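Local coordinates for RNA polymerase sigma factor SIGMA-28 (FliA) (Aquifex aeolicus, PDB 1RP3) that directs RNA polymerase to flagellar promoters as a sigma factor and is held in an inactive conformation by the anti-sigma factor FlgM, at the interface of chains A and B. Sequence-based numbering; all coordinates share one arbitrary frame. Chains: chain A, RNA polymerase sigma factor SIGMA-28 (FliA); chain B, anti sigma factor FlgM.

The interface of chains A and B. Residues chain A 181, 185, 196, 231; chain B 79-80, 83.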
loop_
_atom_site.group_PDB
_atom_site.type_symbol
_atom_site.label_atom_id
_atom_site.label_comp_id
_atom_site.label_asym_id
_atom_site.label_seq_id
_atom_site.Cartn_x
_atom_site.Cartn_y
_atom_site.Cartn_z
ATOM N N VAL A 181 -16.850 -7.118 -0.888
ATOM C CA VAL A 181 -15.496 -7.637 -0.737
ATOM C C VAL A 181 -15.549 -8.977 -0.000
ATOM O O VAL A 181 -14.780 -9.884 -0.302
ATOM C CB VAL A 181 -14.601 -6.654 0.068
ATOM C CG1 VAL A 181 -13.218 -7.252 0.305
ATOM C CG2 VAL A 181 -14.477 -5.337 -0.669
ATOM N N VAL A 185 -13.824 -12.564 -1.002
ATOM C CA VAL A 185 -12.883 -13.167 -0.067
ATOM C C VAL A 185 -13.248 -14.610 0.275
ATOM O O VAL A 185 -12.380 -15.484 0.316
ATOM C CB VAL A 185 -12.774 -12.326 1.222
ATOM C CG1 VAL A 185 -11.987 -13.072 2.289
ATOM C CG2 VAL A 185 -12.102 -10.992 0.910
ATOM N N ILE A 196 -3.148 -13.892 2.572
ATOM C CA ILE A 196 -3.703 -12.555 2.446
ATOM C C ILE A 196 -3.905 -11.922 3.815
ATOM O O ILE A 196 -3.598 -10.745 4.008
ATOM C CB ILE A 196 -5.035 -12.551 1.673
ATOM C CG1 ILE A 196 -4.795 -12.905 0.207
ATOM C CG2 ILE A 196 -5.680 -11.180 1.738
ATOM C CD1 ILE A 196 -3.880 -11.933 -0.521
ATOM N N LEU A 231 -9.248 -12.000 -6.632
ATOM C CA LEU A 231 -10.007 -10.861 -6.132
ATOM C C LEU A 231 -10.350 -9.839 -7.205
ATOM O O LEU A 231 -11.479 -9.365 -7.254
ATOM C CB LEU A 231 -9.273 -10.189 -4.964
ATOM C CG LEU A 231 -9.119 -11.044 -3.699
ATOM C CD1 LEU A 231 -8.123 -10.423 -2.734
ATOM C CD2 LEU A 231 -10.459 -11.234 -3.039
ATOM N N VAL B 79 -9.805 -10.515 6.709
ATOM C CA VAL B 79 -9.240 -10.352 5.372
ATOM C C VAL B 79 -9.891 -9.152 4.701
ATOM O O VAL B 79 -9.243 -8.409 3.966
ATOM C CB VAL B 79 -9.473 -11.617 4.505
ATOM C CG1 VAL B 79 -8.905 -11.430 3.109
ATOM C CG2 VAL B 79 -8.844 -12.831 5.170
ATOM N N VAL B 80 -11.188 -8.983 4.946
ATOM C CA VAL B 80 -11.938 -7.866 4.384
ATOM C C VAL B 80 -11.442 -6.571 5.017
ATOM O O VAL B 80 -11.187 -5.592 4.315
ATOM C CB VAL B 80 -13.463 -8.042 4.618
ATOM C CG1 VAL B 80 -14.206 -6.711 4.490
ATOM C CG2 VAL B 80 -14.009 -9.038 3.616
ATOM N N LEU B 83 -7.899 -5.774 3.456
ATOM C CA LEU B 83 -7.922 -5.240 2.104
ATOM C C LEU B 83 -8.539 -3.852 2.027
ATOM O O LEU B 83 -7.985 -2.952 1.392
ATOM C CB LEU B 83 -8.646 -6.204 1.164
ATOM C CG LEU B 83 -8.048 -7.611 1.109
ATOM C CD1 LEU B 83 -9.046 -8.586 0.494
ATOM C CD2 LEU B 83 -6.736 -7.590 0.330
#
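B:Leu83 of the FlgM helix 76-87 meets A:Ile196, A:Leu231 and A:Val185, which come from three different helices of the sigma factor: 190-201, 217-236 and 167-185. The site is a helix-packing contact with sigma region 4, the part that in this family reads the -35 promoter element, and such a grip fits FlgM's role in keeping the factor inactive. Outward from CB, the B:Leu83 chain turns to CG, which lies anti to the carbonyl carbon and beside the backbone N (chi1 -58°), and there it forks. Branch CD1 meets A:Leu231 tip to tip, methyl CD1 against methyl CD1 at 3.8 Å, and B:Leu83 CD1 also lies 3.9 Å from A:Val185 CG2. Branch CD2 goes to A:Ile196 instead, with the side chains crossing at about a right angle and CD2 4.0 Å from the branch methyl CG2. With 40 Å² hidden, B:Leu83 has the largest buried surface in the patch. One turn earlier, B:Val79 sets its CG1 methyl between two sigma helices: CG1 touches A:Ile196 CG2 at 3.5 Å and A:Val185 CG1 at 3.6 Å. That methyl stands anti to the backbone N (chi1 179°), which directs it into the sigma factor. Both methyls of A:Val185 are engaged, CG1 on B:Val79 and CG2 shared among B:Val79, B:Val80 and B:Leu83. A glycine in its place would probably open a gap under the FlgM helix and leave the CG1 methyl of B:Val79 and the CD1 branch of B:Leu83 with less to pack against. B:Val80 closes the flank obliquely through CG2, 3.8 Å from A:Val185 CG2. The same B:Val80 methyl also reaches back along helix 167-185, where it meets CG1 of A:Val181 at 3.8 Å.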